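Tetratricopeptide repeat protein (Parabacteroides merdae ATCC 43184, PDB 4R7S) is of unknown function but, as a tetratricopeptide repeat protein built of stacked antiparallel helices, probably serves as a scaffold for binding other proteins. Local coordinates at residues R52-T65 with I77-G89. Residues are numbered along the deposited sequence; the frame is centred on the assembly and turned at random.
Sequences RRQGKLQEALISYT and ILENRASLYTELG. With EDO (1,2-ethanediol), chain H.
With CG trans to its own nitrogen (chi1 -169°) and the chain stretched out as far as NE, Arg52 lays its guanidinium across helix 77-87, among Asn80, Ser83, Leu84 and Glu87. Leu84, whose CG is likewise trans to N (chi1 178°), runs past it the other way and pushes CD2 against the backbone of the facing helix, 3.4 Å from Leu61 N. The guanidinium is gripped in its own plane on two edges. End-on, NH1 and NH2 both donate to Ser83 OG, NH2 at 2.9 Å; side-on, NE and NH2 share Glu87 OE1 in a salt bridge, with NE at 3.0 Å. These four bonds fix the rotation of the group, and a water joins NH1 to Tyr64 OH and Asn80 OD1, while Asn80 ND2 bonds the carbonyl oxygen of Thr76, one turn earlier. Helices 57-65 and 77-87 run roughly antiparallel (153°), their axes 9.9 Å apart, the packing of successive helices from which a tetratricopeptide-repeat array is built. Leu84 fits as a knob among Leu57, Ala60 and Leu61 of helix 57-65 and Arg52 at the end of helix 40-52. Tyr64 offers one ring face to Asn80 CB in a CH-pi contact, 4.1 Å from the ring centroid, while Leu84 CD2 meets the ring edge; the Tyr64 hydroxyl also bonds Thr49 of helix 40-52. Leu61 CD1 touches Tyr85 CE1 at 3.5 Å, and Leu88 CD2 packs on Leu57 CB. Arg81 NH2 makes a weak bond to Thr65 OG1 (3.4 Å), whereas its NH1 forms a salt bridge with Asp97 on helix 91-104.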
loop_
_atom_site.group_PDB
_atom_site.type_symbol
_atom_site.label_atom_id
_atom_site.label_comp_id
_atom_site.label_asym_id
_atom_site.label_seq_id
_atom_site.Cartn_x
_atom_site.Cartn_y
_atom_site.Cartn_z
ATOM N N ARG A 52 4.507 13.683 5.086
ATOM C CA ARG A 52 3.640 12.639 4.522
ATOM C C ARG A 52 2.619 12.159 5.571
ATOM O O ARG A 52 1.449 11.996 5.241
ATOM C CB ARG A 52 4.476 11.450 4.005
ATOM C CG ARG A 52 3.675 10.459 3.166
ATOM C CD ARG A 52 4.401 9.140 2.995
ATOM N NE ARG A 52 3.664 8.274 2.074
ATOM C CZ ARG A 52 4.064 7.078 1.660
ATOM N NH1 ARG A 52 5.218 6.573 2.078
ATOM N NH2 ARG A 52 3.313 6.374 0.829
ATOM N N ARG A 53 3.065 11.959 6.832
ATOM C CA ARG A 53 2.213 11.519 7.936
ATOM C C ARG A 53 1.179 12.598 8.343
ATOM O O ARG A 53 0.303 12.317 9.158
ATOM C CB ARG A 53 3.061 11.114 9.136
ATOM C CG ARG A 53 3.731 9.748 8.998
ATOM C CD ARG A 53 4.644 9.471 10.169
ATOM N NE ARG A 53 3.923 9.492 11.442
ATOM C CZ ARG A 53 4.492 9.636 12.635
ATOM N NH1 ARG A 53 5.807 9.797 12.738
ATOM N NH2 ARG A 53 3.751 9.637 13.733
ATOM N N GLN A 54 1.273 13.806 7.760
ATOM C CA GLN A 54 0.344 14.913 7.965
ATOM C C GLN A 54 -0.620 15.047 6.787
ATOM O O GLN A 54 -1.571 15.843 6.853
ATOM C CB GLN A 54 1.104 16.223 8.135
ATOM C CG GLN A 54 1.504 16.519 9.567
ATOM C CD GLN A 54 2.322 17.785 9.600
ATOM O OE1 GLN A 54 1.797 18.902 9.729
ATOM N NE2 GLN A 54 3.616 17.643 9.387
ATOM N N GLY A 55 -0.347 14.290 5.717
ATOM C CA GLY A 55 -1.125 14.318 4.490
ATOM C C GLY A 55 -0.653 15.373 3.514
ATOM O O GLY A 55 -1.255 15.542 2.450
ATOM N N LYS A 56 0.432 16.102 3.863
ATOM C CA LYS A 56 1.065 17.129 3.024
ATOM C C LYS A 56 1.945 16.389 1.983
ATOM O O LYS A 56 3.183 16.461 1.995
ATOM C CB LYS A 56 1.873 18.113 3.891
ATOM C CG LYS A 56 1.145 18.597 5.139
ATOM C CD LYS A 56 1.490 20.046 5.466
ATOM C CE LYS A 56 2.442 20.218 6.624
ATOM N NZ LYS A 56 3.059 21.578 6.654
ATOM N N LEU A 57 1.269 15.635 1.110
ATOM C CA LEU A 57 1.861 14.750 0.115
ATOM C C LEU A 57 2.714 15.482 -0.948
ATOM O O LEU A 57 3.815 15.011 -1.245
ATOM C CB LEU A 57 0.772 13.909 -0.564
ATOM C CG LEU A 57 -0.162 13.080 0.340
ATOM C CD1 LEU A 57 -1.006 12.119 -0.499
ATOM C CD2 LEU A 57 0.608 12.285 1.416
ATOM N N GLN A 58 2.234 16.613 -1.501
ATOM C CA GLN A 58 3.011 17.356 -2.494
ATOM C C GLN A 58 4.278 17.927 -1.870
ATOM O O GLN A 58 5.325 17.874 -2.516
ATOM C CB GLN A 58 2.185 18.473 -3.185
ATOM C CG GLN A 58 1.212 17.993 -4.289
ATOM C CD GLN A 58 1.767 16.972 -5.272
ATOM O OE1 GLN A 58 2.870 17.106 -5.836
ATOM N NE2 GLN A 58 0.992 15.924 -5.506
ATOM N N GLU A 59 4.195 18.418 -0.608
ATOM C CA GLU A 59 5.329 18.975 0.160
ATOM C C GLU A 59 6.377 17.897 0.447
ATOM O O GLU A 59 7.584 18.122 0.265
ATOM C CB GLU A 59 4.848 19.569 1.497
ATOM C CG GLU A 59 4.456 21.027 1.418
ATOM C CD GLU A 59 3.325 21.400 2.353
ATOM O OE1 GLU A 59 2.160 21.066 2.034
ATOM O OE2 GLU A 59 3.604 22.021 3.405
ATOM N N ALA A 60 5.894 16.736 0.920
ATOM C CA ALA A 60 6.688 15.559 1.234
ATOM C C ALA A 60 7.473 15.124 0.010
ATOM O O ALA A 60 8.636 14.768 0.140
ATOM C CB ALA A 60 5.783 14.437 1.702
ATOM N N LEU A 61 6.863 15.211 -1.183
ATOM C CA LEU A 61 7.540 14.846 -2.424
ATOM C C LEU A 61 8.718 15.784 -2.672
ATOM O O LEU A 61 9.795 15.312 -3.044
ATOM C CB LEU A 61 6.560 14.830 -3.625
ATOM C CG LEU A 61 7.147 14.653 -5.037
ATOM C CD1 LEU A 61 8.013 13.390 -5.158
ATOM C CD2 LEU A 61 6.043 14.647 -6.084
ATOM N N ILE A 62 8.535 17.082 -2.420
ATOM C CA ILE A 62 9.603 18.066 -2.623
ATOM C C ILE A 62 10.783 17.772 -1.652
ATOM O O ILE A 62 11.950 17.791 -2.087
ATOM C CB ILE A 62 9.059 19.523 -2.534
ATOM C CG1 ILE A 62 8.179 19.818 -3.795
ATOM C CG2 ILE A 62 10.202 20.550 -2.379
ATOM C CD1 ILE A 62 7.419 21.168 -3.852
ATOM N N SER A 63 10.470 17.439 -0.379
ATOM C CA SER A 63 11.480 17.123 0.635
ATOM C C SER A 63 12.303 15.876 0.225
ATOM O O SER A 63 13.536 15.934 0.234
ATOM C CB SER A 63 10.836 16.936 2.006
ATOM O OG SER A 63 10.362 18.177 2.506
ATOM N N TYR A 64 11.628 14.792 -0.186
ATOM C CA TYR A 64 12.281 13.567 -0.655
ATOM C C TYR A 64 13.109 13.830 -1.920
ATOM O O TYR A 64 14.226 13.312 -2.027
ATOM C CB TYR A 64 11.258 12.445 -0.923
ATOM C CG TYR A 64 10.625 11.818 0.307
ATOM C CD1 TYR A 64 11.351 11.651 1.484
ATOM C CD2 TYR A 64 9.338 11.291 0.256
ATOM C CE1 TYR A 64 10.784 11.042 2.601
ATOM C CE2 TYR A 64 8.753 10.702 1.373
ATOM C CZ TYR A 64 9.479 10.577 2.541
ATOM O OH TYR A 64 8.902 9.952 3.609
ATOM N N THR A 65 12.584 14.639 -2.855
ATOM C CA THR A 65 13.289 14.993 -4.082
ATOM C C THR A 65 14.602 15.733 -3.739
ATOM O O THR A 65 15.646 15.433 -4.338
ATOM C CB THR A 65 12.374 15.797 -5.022
ATOM O OG1 THR A 65 11.341 14.918 -5.480
ATOM C CG2 THR A 65 13.115 16.357 -6.226
ATOM N N ILE A 77 15.501 6.800 0.988
ATOM C CA ILE A 77 14.869 7.877 0.231
ATOM C C ILE A 77 14.088 7.303 -0.978
ATOM O O ILE A 77 12.941 7.686 -1.175
ATOM C CB ILE A 77 15.898 8.987 -0.177
ATOM C CG1 ILE A 77 16.675 9.489 1.065
ATOM C CG2 ILE A 77 15.184 10.172 -0.875
ATOM C CD1 ILE A 77 17.969 10.374 0.746
ATOM N N LEU A 78 14.673 6.349 -1.723
ATOM C CA LEU A 78 14.037 5.758 -2.898
ATOM C C LEU A 78 12.803 4.972 -2.524
ATOM O O LEU A 78 11.772 5.118 -3.175
ATOM C CB LEU A 78 15.026 4.868 -3.682
ATOM C CG LEU A 78 16.120 5.619 -4.449
ATOM C CD1 LEU A 78 17.195 4.667 -4.893
ATOM C CD2 LEU A 78 15.547 6.398 -5.639
ATOM N N GLU A 79 12.893 4.181 -1.454
ATOM C CA GLU A 79 11.785 3.374 -0.943
ATOM C C GLU A 79 10.643 4.273 -0.444
ATOM O O GLU A 79 9.489 3.974 -0.716
ATOM C CB GLU A 79 12.293 2.443 0.173
ATOM C CG GLU A 79 11.227 1.570 0.809
ATOM C CD GLU A 79 11.657 0.865 2.078
ATOM O OE1 GLU A 79 12.709 0.187 2.057
ATOM O OE2 GLU A 79 10.913 0.950 3.081
ATOM N N ASN A 80 10.954 5.384 0.230
ATOM C CA ASN A 80 9.905 6.262 0.737
ATOM C C ASN A 80 9.243 7.091 -0.372
ATOM O O ASN A 80 8.012 7.181 -0.401
ATOM C CB ASN A 80 10.441 7.152 1.865
ATOM C CG ASN A 80 10.556 6.369 3.151
ATOM O OD1 ASN A 80 9.588 6.145 3.877
ATOM N ND2 ASN A 80 11.699 5.815 3.398
ATOM N N ARG A 81 10.029 7.637 -1.297
ATOM C CA ARG A 81 9.510 8.446 -2.412
ATOM C C ARG A 81 8.744 7.555 -3.414
ATOM O O ARG A 81 7.710 7.978 -3.935
ATOM C CB ARG A 81 10.664 9.193 -3.088
ATOM C CG ARG A 81 10.303 10.368 -3.986
ATOM C CD ARG A 81 11.228 10.189 -5.164
ATOM N NE ARG A 81 11.716 11.406 -5.783
ATOM C CZ ARG A 81 12.466 11.432 -6.880
ATOM N NH1 ARG A 81 12.801 10.300 -7.493
ATOM N NH2 ARG A 81 12.887 12.587 -7.376
ATOM N N ALA A 82 9.217 6.314 -3.654
ATOM C CA ALA A 82 8.479 5.419 -4.553
ATOM C C ALA A 82 7.111 5.103 -3.944
ATOM O O ALA A 82 6.107 5.165 -4.650
ATOM C CB ALA A 82 9.260 4.147 -4.821
ATOM N N SER A 83 7.070 4.866 -2.618
ATOM C CA SER A 83 5.844 4.612 -1.872
ATOM C C SER A 83 4.943 5.846 -1.922
ATOM O O SER A 83 3.728 5.712 -2.058
ATOM C CB SER A 83 6.165 4.247 -0.428
ATOM O OG SER A 83 4.981 4.077 0.331
ATOM N N LEU A 84 5.533 7.038 -1.828
ATOM C CA LEU A 84 4.763 8.266 -1.908
ATOM C C LEU A 84 4.181 8.439 -3.324
ATOM O O LEU A 84 3.012 8.802 -3.444
ATOM C CB LEU A 84 5.606 9.485 -1.490
ATOM C CG LEU A 84 4.917 10.857 -1.568
ATOM C CD1 LEU A 84 3.704 10.943 -0.657
ATOM C CD2 LEU A 84 5.872 11.939 -1.234
ATOM N N TYR A 85 4.975 8.144 -4.381
ATOM C CA TYR A 85 4.523 8.230 -5.773
ATOM C C TYR A 85 3.311 7.337 -6.009
ATOM O O TYR A 85 2.375 7.743 -6.689
ATOM C CB TYR A 85 5.649 7.856 -6.749
ATOM C CG TYR A 85 6.586 8.990 -7.111
ATOM C CD1 TYR A 85 6.099 10.266 -7.375
ATOM C CD2 TYR A 85 7.955 8.776 -7.238
ATOM C CE1 TYR A 85 6.954 11.309 -7.735
ATOM C CE2 TYR A 85 8.816 9.804 -7.627
ATOM C CZ TYR A 85 8.311 11.071 -7.871
ATOM O OH TYR A 85 9.141 12.100 -8.235
ATOM N N THR A 86 3.324 6.132 -5.416
ATOM C CA THR A 86 2.262 5.144 -5.496
ATOM C C THR A 86 0.985 5.741 -4.893
ATOM O O THR A 86 -0.076 5.647 -5.521
ATOM C CB THR A 86 2.708 3.830 -4.823
ATOM O OG1 THR A 86 3.798 3.288 -5.573
ATOM C CG2 THR A 86 1.598 2.780 -4.788
ATOM N N GLU A 87 1.107 6.400 -3.716
ATOM C CA GLU A 87 0.008 7.051 -3.004
ATOM C C GLU A 87 -0.553 8.220 -3.839
ATOM O O GLU A 87 -1.757 8.484 -3.788
ATOM C CB GLU A 87 0.485 7.527 -1.625
ATOM C CG GLU A 87 -0.656 7.756 -0.649
ATOM C CD GLU A 87 -0.317 8.377 0.691
ATOM O OE1 GLU A 87 0.806 8.152 1.192
ATOM O OE2 GLU A 87 -1.211 9.030 1.278
ATOM N N LEU A 88 0.311 8.891 -4.634
ATOM C CA LEU A 88 -0.096 9.989 -5.508
ATOM C C LEU A 88 -0.604 9.472 -6.866
ATOM O O LEU A 88 -1.008 10.279 -7.711
ATOM C CB LEU A 88 1.059 10.969 -5.746
ATOM C CG LEU A 88 1.598 11.771 -4.573
ATOM C CD1 LEU A 88 2.923 12.445 -4.956
ATOM C CD2 LEU A 88 0.600 12.823 -4.116
ATOM N N GLY A 89 -0.554 8.154 -7.077
ATOM C CA GLY A 89 -0.974 7.527 -8.332
ATOM C C GLY A 89 -0.016 7.769 -9.495
ATOM O O GLY A 89 -0.381 7.553 -10.658
HETATM C C1 EDO H . 10.778 6.433 8.018
HETATM O O1 EDO H . 9.805 5.657 7.308
HETATM C C2 EDO H . 11.704 7.212 7.035
HETATM O O2 EDO H . 11.869 8.560 7.471
HETATM O O HOH W 1 7.384 7.672 3.599
#